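Local coordinates for Serine/threonine-protein phosphatase 2A regulatory subunit B'' subunit alpha (Homo sapiens, PDB 4I5J) that serves, through this calcium-binding EF-hand region, as part of a regulatory subunit of protein phosphatase 2A that might modulate substrate selectivity and catalytic activity, at residues E31-L36 with R67-V72; V40-P45 with F49-P54; W123-D126 with Y132-Q135; L180-D185 with P189-Y194. All coordinates share one frame; numbering follows the deposited sequence.

Contacts 1 and 2 belong to the first EF-hand region and share helix 34-43, with their centres about 17 Å apart. Contacts 3 and 4 fall in the following EF-hand pair and do not touch, although their nearest atoms are only about 7 Å apart. The two regions meet where contact 1 reaches contact 4: Tyr-70 O lies 2.6 Å from Thr-190 OG1, and Tyr-70 OH is the same distance from Ser-182 OG, both probable hydrogen bonds. Contact 4 also leads toward the calcium site of Asp-200, Asp-202, Asp-204, Val-206 and Glu-211, the side chain of Tyr-194 being about 11 Å from that of Asp-200. Contacts 1, 2 and 3 lie away from it.

Contact 1. Residues E31-L36 with R67-V72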
loop_
_atom_site.group_PDB
_atom_site.type_symbol
_atom_site.label_atom_id
_atom_site.label_comp_id
_atom_site.label_asym_id
_atom_site.label_seq_id
_atom_site.Cartn_x
_atom_site.Cartn_y
_atom_site.Cartn_z
ATOM N N GLU A 31 9.779 -4.664 14.317
ATOM C CA GLU A 31 11.091 -4.550 14.986
ATOM C C GLU A 31 11.906 -5.847 14.922
ATOM O O GLU A 31 13.135 -5.820 14.874
ATOM C CB GLU A 31 10.930 -4.111 16.454
ATOM C CG GLU A 31 10.402 -2.679 16.656
ATOM C CD GLU A 31 8.889 -2.510 16.394
ATOM O OE1 GLU A 31 8.416 -1.352 16.414
ATOM O OE2 GLU A 31 8.168 -3.509 16.169
ATOM N N ASP A 32 11.203 -6.977 14.900
ATOM C CA ASP A 32 11.832 -8.295 14.902
ATOM C C ASP A 32 12.633 -8.560 13.628
ATOM O O ASP A 32 13.519 -9.412 13.622
ATOM C CB ASP A 32 10.770 -9.392 15.058
ATOM C CG ASP A 32 10.086 -9.361 16.412
ATOM O OD1 ASP A 32 10.750 -8.950 17.384
ATOM O OD2 ASP A 32 8.892 -9.755 16.502
ATOM N N PHE A 33 12.308 -7.841 12.552
ATOM C CA PHE A 33 13.006 -8.012 11.285
ATOM C C PHE A 33 14.287 -7.192 11.215
ATOM O O PHE A 33 15.112 -7.393 10.318
ATOM C CB PHE A 33 12.101 -7.637 10.121
ATOM C CG PHE A 33 11.096 -8.692 9.782
ATOM C CD1 PHE A 33 9.929 -8.817 10.518
ATOM C CD2 PHE A 33 11.337 -9.588 8.754
ATOM C CE1 PHE A 33 8.993 -9.821 10.216
ATOM C CE2 PHE A 33 10.423 -10.582 8.449
ATOM C CZ PHE A 33 9.250 -10.699 9.177
ATOM N N ILE A 34 14.450 -6.254 12.142
ATOM C CA ILE A 34 15.607 -5.346 12.059
ATOM C C ILE A 34 16.969 -6.063 12.078
ATOM O O ILE A 34 17.807 -5.817 11.206
ATOM C CB ILE A 34 15.554 -4.205 13.114
ATOM C CG1 ILE A 34 14.518 -3.164 12.694
ATOM C CG2 ILE A 34 16.928 -3.550 13.275
ATOM C CD1 ILE A 34 14.039 -2.294 13.828
ATOM N N PRO A 35 17.194 -6.972 13.044
ATOM C CA PRO A 35 18.515 -7.606 13.001
ATOM C C PRO A 35 18.728 -8.452 11.741
ATOM O O PRO A 35 19.861 -8.555 11.270
ATOM C CB PRO A 35 18.547 -8.468 14.269
ATOM C CG PRO A 35 17.177 -8.510 14.775
ATOM C CD PRO A 35 16.456 -7.314 14.270
ATOM N N LEU A 36 17.658 -9.021 11.191
ATOM C CA LEU A 36 17.750 -9.745 9.923
ATOM C C LEU A 36 18.192 -8.804 8.785
ATOM O O LEU A 36 19.065 -9.134 7.978
ATOM C CB LEU A 36 16.401 -10.395 9.574
ATOM C CG LEU A 36 16.351 -11.035 8.187
ATOM C CD1 LEU A 36 17.323 -12.184 8.141
ATOM C CD2 LEU A 36 14.971 -11.510 7.820
ATOM N N ARG A 67 7.796 -3.099 3.087
ATOM C CA ARG A 67 7.461 -3.941 1.933
ATOM C C ARG A 67 7.182 -5.385 2.334
ATOM O O ARG A 67 6.312 -6.038 1.762
ATOM C CB ARG A 67 8.556 -3.890 0.861
ATOM C CG ARG A 67 8.691 -2.499 0.213
ATOM C CD ARG A 67 9.598 -2.560 -0.999
ATOM N NE ARG A 67 9.008 -3.364 -2.073
ATOM C CZ ARG A 67 9.657 -3.720 -3.182
ATOM N NH1 ARG A 67 10.921 -3.363 -3.344
ATOM N NH2 ARG A 67 9.050 -4.448 -4.116
ATOM N N ILE A 68 7.921 -5.881 3.314
ATOM C CA ILE A 68 7.687 -7.228 3.829
ATOM C C ILE A 68 6.268 -7.261 4.411
ATOM O O ILE A 68 5.438 -8.083 4.008
ATOM C CB ILE A 68 8.737 -7.600 4.916
ATOM C CG1 ILE A 68 10.092 -7.968 4.290
ATOM C CG2 ILE A 68 8.252 -8.787 5.750
ATOM C CD1 ILE A 68 11.280 -7.949 5.309
ATOM N N PHE A 69 5.957 -6.336 5.315
ATOM C CA PHE A 69 4.629 -6.337 5.925
ATOM C C PHE A 69 3.527 -6.074 4.939
ATOM O O PHE A 69 2.438 -6.663 5.037
ATOM C CB PHE A 69 4.558 -5.392 7.126
ATOM C CG PHE A 69 5.137 -5.999 8.357
ATOM C CD1 PHE A 69 6.509 -6.218 8.450
ATOM C CD2 PHE A 69 4.320 -6.460 9.367
ATOM C CE1 PHE A 69 7.052 -6.825 9.573
ATOM C CE2 PHE A 69 4.862 -7.067 10.486
ATOM C CZ PHE A 69 6.235 -7.242 10.579
ATOM N N TYR A 70 3.806 -5.191 3.989
ATOM C CA TYR A 70 2.826 -4.855 2.969
ATOM C C TYR A 70 2.341 -6.115 2.253
ATOM O O TYR A 70 1.147 -6.312 2.053
ATOM C CB TYR A 70 3.445 -3.894 1.958
ATOM C CG TYR A 70 2.483 -3.351 0.937
ATOM C CD1 TYR A 70 1.880 -2.116 1.122
ATOM C CD2 TYR A 70 2.172 -4.068 -0.205
ATOM C CE1 TYR A 70 1.002 -1.604 0.188
ATOM C CE2 TYR A 70 1.283 -3.560 -1.159
ATOM C CZ TYR A 70 0.711 -2.338 -0.956
ATOM O OH TYR A 70 -0.167 -1.823 -1.887
ATOM N N THR A 71 3.280 -6.969 1.872
ATOM C CA THR A 71 2.970 -8.156 1.094
ATOM C C THR A 71 2.627 -9.362 1.969
ATOM O O THR A 71 1.741 -10.148 1.646
ATOM C CB THR A 71 4.162 -8.496 0.200
ATOM O OG1 THR A 71 4.363 -7.426 -0.723
ATOM C CG2 THR A 71 3.948 -9.782 -0.564
ATOM N N VAL A 72 3.323 -9.519 3.085
ATOM C CA VAL A 72 3.174 -10.739 3.881
ATOM C C VAL A 72 2.050 -10.651 4.932
ATOM O O VAL A 72 1.244 -11.573 5.083
ATOM C CB VAL A 72 4.513 -11.107 4.560
ATOM C CG1 VAL A 72 4.349 -12.310 5.442
ATOM C CG2 VAL A 72 5.584 -11.356 3.487
#
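The carbonyl oxygen of Ile-68, whose methyl groups pack against the Phe-33 ring, accepts the backbone N of Val-72 at 2.7 Å and, more weakly, that of Thr-71. These bonds belong to the helix; across the contact itself there is no hydrogen bond, and three buried apolar side chains do the work. Ile-68 meets the ring with both its branches. CG2 lies over one face, 4.3 Å from the Phe-33 centroid and 27° off the ring normal, a CH-pi contact, while CD1 comes to 3.8 Å from Phe-33 CD2. The contact joins the segment leading into helix 34-43 to the last turns of helix 54-72, within the all-helical packing of an EF-hand domain, and Phe-16 of helix 12-20 and Phe-90 of helix 90-97 add aromatic neighbours to Phe-33 and Ile-68 respectively. On the CD1-CE1 side of Phe-33 stands Phe-69. Its CG is turned away from its own carbonyl carbon (chi1 -80°), which brings the CE1-CZ edge of the ring to Phe-33, and CE1 reaches Phe-33 CD1 at 3.6 Å. The two ring planes are inclined at 77°, and Phe-33 CD1 sits at the edge of the Phe-69 ring, near its plane. Phe-69 also touches Trp-178 of helix 173-184.

Contact 2. Residues V40-P45 with F49-P54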
loop_
_atom_site.group_PDB
_atom_site.type_symbol
_atom_site.label_atom_id
_atom_site.label_comp_id
_atom_site.label_asym_id
_atom_site.label_seq_id
_atom_site.Cartn_x
_atom_site.Cartn_y
_atom_site.Cartn_z
ATOM N N VAL A 40 21.531 -8.597 6.490
ATOM C CA VAL A 40 21.511 -8.556 5.025
ATOM C C VAL A 40 22.324 -7.374 4.480
ATOM O O VAL A 40 23.100 -7.529 3.538
ATOM C CB VAL A 40 20.086 -8.487 4.480
ATOM C CG1 VAL A 40 20.091 -8.008 3.036
ATOM C CG2 VAL A 40 19.378 -9.869 4.615
ATOM N N VAL A 41 22.153 -6.199 5.089
ATOM C CA VAL A 41 22.867 -5.001 4.651
ATOM C C VAL A 41 24.369 -5.102 4.937
ATOM O O VAL A 41 25.190 -4.593 4.181
ATOM C CB VAL A 41 22.297 -3.724 5.316
ATOM C CG1 VAL A 41 23.146 -2.508 4.969
ATOM C CG2 VAL A 41 20.870 -3.498 4.877
ATOM N N ASP A 42 24.733 -5.788 6.012
ATOM C CA ASP A 42 26.145 -5.915 6.367
ATOM C C ASP A 42 26.877 -6.940 5.513
ATOM O O ASP A 42 28.088 -6.858 5.343
ATOM C CB ASP A 42 26.311 -6.257 7.846
ATOM C CG ASP A 42 25.911 -5.110 8.756
ATOM O OD1 ASP A 42 25.711 -3.981 8.243
ATOM O OD2 ASP A 42 25.792 -5.343 9.982
ATOM N N THR A 43 26.148 -7.898 4.959
ATOM C CA THR A 43 26.800 -8.997 4.259
ATOM C C THR A 43 26.654 -8.911 2.756
ATOM O O THR A 43 27.604 -9.174 2.027
ATOM C CB THR A 43 26.288 -10.389 4.727
ATOM O OG1 THR A 43 24.861 -10.443 4.609
ATOM C CG2 THR A 43 26.689 -10.655 6.167
ATOM N N HIS A 44 25.467 -8.566 2.280
ATOM C CA HIS A 44 25.240 -8.578 0.841
ATOM C C HIS A 44 26.131 -7.557 0.133
ATOM O O HIS A 44 26.199 -6.402 0.553
ATOM C CB HIS A 44 23.772 -8.336 0.496
ATOM C CG HIS A 44 23.415 -8.736 -0.901
ATOM N ND1 HIS A 44 23.844 -8.038 -2.012
ATOM C CD2 HIS A 44 22.684 -9.777 -1.373
ATOM C CE1 HIS A 44 23.385 -8.624 -3.102
ATOM N NE2 HIS A 44 22.678 -9.679 -2.744
ATOM N N PRO A 45 26.817 -7.990 -0.940
ATOM C CA PRO A 45 27.779 -7.130 -1.650
ATOM C C PRO A 45 27.109 -5.926 -2.305
ATOM O O PRO A 45 27.744 -4.888 -2.498
ATOM C CB PRO A 45 28.378 -8.068 -2.714
ATOM C CG PRO A 45 27.347 -9.164 -2.895
ATOM C CD PRO A 45 26.746 -9.346 -1.523
ATOM N N PHE A 49 27.895 -0.673 0.745
ATOM C CA PHE A 49 28.126 0.772 0.759
ATOM C C PHE A 49 27.267 1.472 1.814
ATOM O O PHE A 49 27.616 2.549 2.286
ATOM C CB PHE A 49 27.825 1.389 -0.612
ATOM C CG PHE A 49 26.350 1.411 -0.972
ATOM C CD1 PHE A 49 25.609 2.584 -0.873
ATOM C CD2 PHE A 49 25.714 0.261 -1.424
ATOM C CE1 PHE A 49 24.258 2.604 -1.203
ATOM C CE2 PHE A 49 24.359 0.273 -1.759
ATOM C CZ PHE A 49 23.630 1.447 -1.648
ATOM N N LEU A 50 26.133 0.867 2.181
ATOM C CA LEU A 50 25.232 1.509 3.126
ATOM C C LEU A 50 25.828 1.669 4.509
ATOM O O LEU A 50 25.369 2.509 5.283
ATOM C CB LEU A 50 23.897 0.772 3.216
ATOM C CG LEU A 50 23.008 1.027 2.013
ATOM C CD1 LEU A 50 21.767 0.119 2.102
ATOM C CD2 LEU A 50 22.615 2.499 1.987
ATOM N N LYS A 51 26.853 0.885 4.834
ATOM C CA LYS A 51 27.545 1.070 6.118
ATOM C C LYS A 51 28.077 2.489 6.264
ATOM O O LYS A 51 28.284 2.970 7.371
ATOM C CB LYS A 51 28.693 0.070 6.299
ATOM C CG LYS A 51 28.235 -1.387 6.394
ATOM C CD LYS A 51 29.389 -2.313 6.765
ATOM C CE LYS A 51 28.974 -3.774 6.690
ATOM N NZ LYS A 51 29.985 -4.713 7.261
ATOM N N ASP A 52 28.273 3.180 5.144
ATOM C CA ASP A 52 28.876 4.506 5.209
ATOM C C ASP A 52 27.903 5.639 4.934
ATOM O O ASP A 52 28.296 6.797 4.817
ATOM C CB ASP A 52 30.114 4.573 4.306
ATOM C CG ASP A 52 31.213 3.630 4.776
ATOM O OD1 ASP A 52 31.429 3.554 6.007
ATOM O OD2 ASP A 52 31.829 2.942 3.929
ATOM N N ALA A 53 26.625 5.309 4.851
ATOM C CA ALA A 53 25.611 6.318 4.606
ATOM C C ALA A 53 24.470 6.035 5.559
ATOM O O ALA A 53 23.503 5.364 5.198
ATOM C CB ALA A 53 25.136 6.278 3.132
ATOM N N PRO A 54 24.590 6.529 6.799
ATOM C CA PRO A 54 23.673 6.111 7.868
ATOM C C PRO A 54 22.210 6.480 7.633
ATOM O O PRO A 54 21.339 5.676 7.971
ATOM C CB PRO A 54 24.225 6.800 9.125
ATOM C CG PRO A 54 25.231 7.816 8.635
ATOM C CD PRO A 54 25.693 7.380 7.283
HETATM O O HOH W 1 28.005 -2.203 -1.906
#
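Leu-50, which packs on Val-41 across the contact, also sets its CG over one face of the neighbouring Phe-49 ring, 3.7 Å above the plane and displaced toward the rim. At the edge of that ring, in its plane, lies a water that donates to Pro-45 O at 2.8 Å and accepts from Phe-49 N at 3.1 Å, so that it bridges the two segments; Tyr-112 meets the ring edge-to-face. The apolar part of the contact is small. Val-41 CG1, placed anti to the backbone N (chi1 174°), touches Leu-50 CB at 3.8 Å, and the two side chains cross at about a right angle. Toward the surface, Lys-51 stretches its extended chain across Asp-42, with CE 3.6 Å from Asp-42 OD1. Its ammonium passes by the carboxylate and makes a weak bond to the backbone instead, NZ to Asp-42 O at 3.4 Å; NZ and OD1 of this pair remain 4.4 Å apart, too far for a salt bridge, though the opposite charges probably attract. Within the first EF-hand domain, the contact closes the turn between the end of helix 34-43 and a short 3-10 segment, ahead of helix 54-72, whose His-57 and Tyr-60 touch both Val-41 and Leu-50.

Contact 3. Residues W123-D126 with Y132-Q135; sequences WELD and YISQ
Leu-125 and Ile-133 form the tight half of this contact, both buried and crossing at a slant. Ile-133 CD1 presses on Leu-125 CB at 3.6 Å and also comes within 4.0 Å of Leu-125 CD1. Phe-176 of helix 173-184 and Leu-138 of helix 135-138 touch both side chains, so the pair is part of a larger apolar core. The other half is looser and polar. Asp-126 places its CG anti to the backbone N (chi1 -176°), which swings the carboxylate toward the backbone of Tyr-132. There OD1 stops 3.1 Å from Tyr-132 O, but both atoms are acceptors and no hydrogen bond joins them. The carboxylate is held instead by backbone N-H groups of the intervening loop, OD1 taking that of Asp-130 and OD2 that of Leu-131, bonds that probably offset the unfavourable approach to the carbonyl. With an alanine here the carboxylate is gone, and the N-H groups of Asp-130 and Leu-131 would probably be left without their acceptor and the loop less firmly held. On the outer side, the CB of Tyr-132 is directed away from 123-126, and the residue is partly exposed. Ser-134 is the N-cap of helix 135-138, its OG bonded to Asp-137 N. Helix 112-125, a loop opened by an aspartate, a short strand and a second helix follow the plan of an EF-hand; the backbone bonding of Ile-133 with Met-171 in strand 170-171 is consistent with the short antiparallel link that joins paired EF-hand loops, although the calcium ion seen in this structure sits in the later loop that begins at Asp-200.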
loop_
_atom_site.group_PDB
_atom_site.type_symbol
_atom_site.label_atom_id
_atom_site.label_comp_id
_atom_site.label_asym_id
_atom_site.label_seq_id
_atom_site.Cartn_x
_atom_site.Cartn_y
_atom_site.Cartn_z
ATOM N N TRP A 123 10.922 12.583 -0.581
ATOM C CA TRP A 123 11.695 13.800 -0.452
ATOM C C TRP A 123 10.987 14.963 -1.156
ATOM O O TRP A 123 10.847 16.043 -0.593
ATOM C CB TRP A 123 13.094 13.604 -1.051
ATOM C CG TRP A 123 13.860 14.868 -1.038
ATOM C CD1 TRP A 123 13.883 15.828 -2.005
ATOM C CD2 TRP A 123 14.689 15.347 0.031
ATOM N NE1 TRP A 123 14.681 16.875 -1.607
ATOM C CE2 TRP A 123 15.178 16.604 -0.355
ATOM C CE3 TRP A 123 15.043 14.837 1.283
ATOM C CZ2 TRP A 123 16.028 17.352 0.458
ATOM C CZ3 TRP A 123 15.880 15.585 2.088
ATOM C CH2 TRP A 123 16.363 16.825 1.673
ATOM N N GLU A 124 10.556 14.736 -2.393
ATOM C CA GLU A 124 9.802 15.735 -3.162
ATOM C C GLU A 124 8.513 16.221 -2.468
ATOM O O GLU A 124 8.147 17.384 -2.586
ATOM C CB GLU A 124 9.475 15.171 -4.551
ATOM C CG GLU A 124 8.731 16.121 -5.489
ATOM C CD GLU A 124 8.630 15.587 -6.927
ATOM O OE1 GLU A 124 8.390 14.370 -7.115
ATOM O OE2 GLU A 124 8.802 16.388 -7.876
ATOM N N LEU A 125 7.833 15.336 -1.742
ATOM C CA LEU A 125 6.551 15.674 -1.119
ATOM C C LEU A 125 6.670 16.268 0.283
ATOM O O LEU A 125 5.733 16.910 0.795
ATOM C CB LEU A 125 5.681 14.427 -1.037
ATOM C CG LEU A 125 5.113 13.946 -2.365
ATOM C CD1 LEU A 125 4.459 12.613 -2.142
ATOM C CD2 LEU A 125 4.091 14.950 -2.876
ATOM N N ASP A 126 7.805 16.012 0.918
ATOM C CA ASP A 126 8.064 16.509 2.254
ATOM C C ASP A 126 8.538 17.948 2.140
ATOM O O ASP A 126 9.716 18.235 2.344
ATOM C CB ASP A 126 9.126 15.654 2.922
ATOM C CG ASP A 126 9.387 16.057 4.351
ATOM O OD1 ASP A 126 8.672 16.937 4.866
ATOM O OD2 ASP A 126 10.308 15.473 4.961
ATOM N N TYR A 132 7.559 14.371 7.582
ATOM C CA TYR A 132 6.151 14.014 7.443
ATOM C C TYR A 132 5.560 14.629 6.191
ATOM O O TYR A 132 6.019 15.667 5.723
ATOM C CB TYR A 132 5.337 14.458 8.662
ATOM C CG TYR A 132 5.742 13.740 9.929
ATOM C CD1 TYR A 132 6.796 14.211 10.708
ATOM C CD2 TYR A 132 5.089 12.573 10.332
ATOM C CE1 TYR A 132 7.178 13.549 11.862
ATOM C CE2 TYR A 132 5.461 11.909 11.479
ATOM C CZ TYR A 132 6.509 12.401 12.244
ATOM O OH TYR A 132 6.893 11.744 13.391
ATOM N N ILE A 133 4.530 13.986 5.652
ATOM C CA ILE A 133 3.838 14.536 4.505
ATOM C C ILE A 133 2.493 15.022 4.982
ATOM O O ILE A 133 1.767 14.295 5.673
ATOM C CB ILE A 133 3.700 13.490 3.395
ATOM C CG1 ILE A 133 5.078 13.224 2.780
ATOM C CG2 ILE A 133 2.770 13.980 2.318
ATOM C CD1 ILE A 133 5.042 12.158 1.746
ATOM N N SER A 134 2.177 16.273 4.667
ATOM C CA SER A 134 0.877 16.815 5.030
ATOM C C SER A 134 -0.170 16.359 4.020
ATOM O O SER A 134 0.151 15.895 2.918
ATOM C CB SER A 134 0.936 18.344 5.076
ATOM O OG SER A 134 1.173 18.825 3.776
ATOM N N GLN A 135 -1.425 16.479 4.413
ATOM C CA GLN A 135 -2.549 16.173 3.546
ATOM C C GLN A 135 -2.509 17.017 2.269
ATOM O O GLN A 135 -2.720 16.505 1.169
ATOM C CB GLN A 135 -3.847 16.390 4.324
ATOM C CG GLN A 135 -5.055 15.939 3.609
ATOM C CD GLN A 135 -6.298 16.037 4.467
ATOM O OE1 GLN A 135 -6.221 15.990 5.705
ATOM N NE2 GLN A 135 -7.454 16.167 3.815
#

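Contact 4. Residues L180-D185 with P189-Y194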
loop_
_atom_site.group_PDB
_atom_site.type_symbol
_atom_site.label_atom_id
_atom_site.label_comp_id
_atom_site.label_asym_id
_atom_site.label_seq_id
_atom_site.Cartn_x
_atom_site.Cartn_y
_atom_site.Cartn_z
ATOM N N LEU A 180 2.389 4.929 -1.458
ATOM C CA LEU A 180 3.013 4.937 -2.784
ATOM C C LEU A 180 2.790 3.618 -3.531
ATOM O O LEU A 180 2.374 3.636 -4.695
ATOM C CB LEU A 180 4.509 5.265 -2.700
ATOM C CG LEU A 180 5.268 5.466 -4.017
ATOM C CD1 LEU A 180 6.616 6.150 -3.779
ATOM C CD2 LEU A 180 5.569 4.158 -4.705
ATOM N N ILE A 181 3.082 2.490 -2.876
ATOM C CA ILE A 181 2.929 1.184 -3.515
ATOM C C ILE A 181 1.484 0.955 -3.959
ATOM O O ILE A 181 1.221 0.421 -5.045
ATOM C CB ILE A 181 3.409 0.050 -2.593
ATOM C CG1 ILE A 181 4.904 0.227 -2.302
ATOM C CG2 ILE A 181 3.151 -1.317 -3.236
ATOM C CD1 ILE A 181 5.461 -0.763 -1.297
ATOM N N SER A 182 0.541 1.402 -3.132
ATOM C CA SER A 182 -0.869 1.163 -3.397
ATOM C C SER A 182 -1.392 2.073 -4.494
ATOM O O SER A 182 -2.308 1.706 -5.234
ATOM C CB SER A 182 -1.670 1.358 -2.110
ATOM O OG SER A 182 -1.266 0.376 -1.164
ATOM N N GLU A 183 -0.816 3.271 -4.592
ATOM C CA GLU A 183 -1.269 4.225 -5.589
ATOM C C GLU A 183 -0.785 3.799 -6.979
ATOM O O GLU A 183 -1.505 3.916 -7.973
ATOM C CB GLU A 183 -0.798 5.635 -5.229
ATOM C CG GLU A 183 -1.550 6.753 -5.946
ATOM C CD GLU A 183 -0.852 7.173 -7.216
ATOM O OE1 GLU A 183 -1.394 8.043 -7.932
ATOM O OE2 GLU A 183 0.246 6.638 -7.493
ATOM N N GLU A 184 0.415 3.244 -7.031
ATOM C CA GLU A 184 0.996 2.832 -8.301
ATOM C C GLU A 184 0.518 1.472 -8.785
ATOM O O GLU A 184 0.455 1.234 -9.988
ATOM C CB GLU A 184 2.520 2.857 -8.205
ATOM C CG GLU A 184 3.031 4.223 -7.772
ATOM C CD GLU A 184 4.519 4.416 -8.014
ATOM O OE1 GLU A 184 5.275 3.413 -7.961
ATOM O OE2 GLU A 184 4.927 5.577 -8.260
ATOM N N ASP A 185 0.186 0.584 -7.849
ATOM C CA ASP A 185 -0.230 -0.772 -8.198
ATOM C C ASP A 185 -1.576 -1.140 -7.575
ATOM O O ASP A 185 -1.619 -1.627 -6.454
ATOM C CB ASP A 185 0.831 -1.765 -7.717
ATOM C CG ASP A 185 0.460 -3.207 -8.021
ATOM O OD1 ASP A 185 -0.494 -3.428 -8.812
ATOM O OD2 ASP A 185 1.136 -4.118 -7.479
ATOM N N PRO A 189 -3.372 -7.562 -3.804
ATOM C CA PRO A 189 -4.473 -7.590 -2.833
ATOM C C PRO A 189 -4.331 -6.606 -1.656
ATOM O O PRO A 189 -5.346 -6.236 -1.064
ATOM C CB PRO A 189 -4.450 -9.034 -2.332
ATOM C CG PRO A 189 -3.033 -9.477 -2.543
ATOM C CD PRO A 189 -2.603 -8.820 -3.815
ATOM N N THR A 190 -3.114 -6.190 -1.308
ATOM C CA THR A 190 -2.981 -5.229 -0.223
ATOM C C THR A 190 -3.513 -3.880 -0.664
ATOM O O THR A 190 -4.251 -3.207 0.065
ATOM C CB THR A 190 -1.527 -5.064 0.250
ATOM O OG1 THR A 190 -1.031 -6.321 0.713
ATOM C CG2 THR A 190 -1.460 -4.065 1.399
ATOM N N SER A 191 -3.122 -3.477 -1.861
ATOM C CA SER A 191 -3.581 -2.210 -2.404
ATOM C C SER A 191 -5.108 -2.147 -2.495
ATOM O O SER A 191 -5.737 -1.140 -2.097
ATOM C CB SER A 191 -2.993 -2.016 -3.788
ATOM O OG SER A 191 -3.500 -0.824 -4.364
ATOM N N ILE A 192 -5.705 -3.221 -3.006
ATOM C CA ILE A 192 -7.160 -3.289 -3.157
ATOM C C ILE A 192 -7.826 -3.147 -1.797
ATOM O O ILE A 192 -8.861 -2.498 -1.679
ATOM C CB ILE A 192 -7.613 -4.585 -3.855
ATOM C CG1 ILE A 192 -7.009 -4.665 -5.255
ATOM C CG2 ILE A 192 -9.175 -4.683 -3.944
ATOM C CD1 ILE A 192 -7.264 -6.022 -5.935
ATOM N N GLU A 193 -7.223 -3.720 -0.758
ATOM C CA GLU A 193 -7.788 -3.570 0.578
ATOM C C GLU A 193 -7.579 -2.149 1.081
ATOM O O GLU A 193 -8.470 -1.551 1.701
ATOM C CB GLU A 193 -7.164 -4.558 1.560
ATOM C CG GLU A 193 -7.631 -4.291 2.967
ATOM C CD GLU A 193 -7.468 -5.487 3.863
ATOM O OE1 GLU A 193 -6.963 -6.519 3.364
ATOM O OE2 GLU A 193 -7.835 -5.383 5.058
ATOM N N TYR A 194 -6.402 -1.606 0.774
ATOM C CA TYR A 194 -6.022 -0.257 1.180
ATOM C C TYR A 194 -7.054 0.754 0.658
ATOM O O TYR A 194 -7.561 1.580 1.422
ATOM C CB TYR A 194 -4.617 0.050 0.644
ATOM C CG TYR A 194 -4.005 1.379 1.033
ATOM C CD1 TYR A 194 -3.063 1.456 2.047
ATOM C CD2 TYR A 194 -4.335 2.547 0.356
ATOM C CE1 TYR A 194 -2.471 2.659 2.390
ATOM C CE2 TYR A 194 -3.744 3.766 0.689
ATOM C CZ TYR A 194 -2.817 3.808 1.717
ATOM O OH TYR A 194 -2.223 5.001 2.080
#
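Ser-182 lies over one face of the Tyr-194 ring, and Ser-191 turns its hydroxyl to the backbone of the facing helix; these two approaches bring helices 173-184 and 189-199 together here. The Tyr-194 ring, with CG anti to the backbone N (chi1 -176°), reaches across to Ser-182. Ser-182 CB stands 4.1 Å from the ring centroid and 22° off its normal, a CH-pi contact, while OG sits 3.6 Å above the ring plane, displaced toward the CG side of the rim. That hydroxyl finds its polar partners elsewhere, in Tyr-70 OH and Trp-178 O. An alanine in place of Tyr-194 removes the ring, which would probably open a gap beside Ser-182 and leave Trp-178 and Phe-179 without a neighbour they touch. Ser-191 has its OG likewise anti to the backbone N (chi1 176°), which carries OG toward the last turn of helix 173-184. Its likely but not settled acceptor is Ser-182 O, 2.9 Å from OG; Asp-185 O is a second oxygen 2.9 Å from OG, so the direction of the proton is not certain. The small serines allow a close approach, with Ser-182 CA and Ser-191 CA only 4.4 Å apart. The contact thus packs helix 189-199, the entering helix of the EF-hand whose calcium loop begins at Asp-200, on the preceding helix. Ser-182 O also accepts Trp-195 NE1, so this buried carbonyl has a polar partner whichever way the serine proton turns.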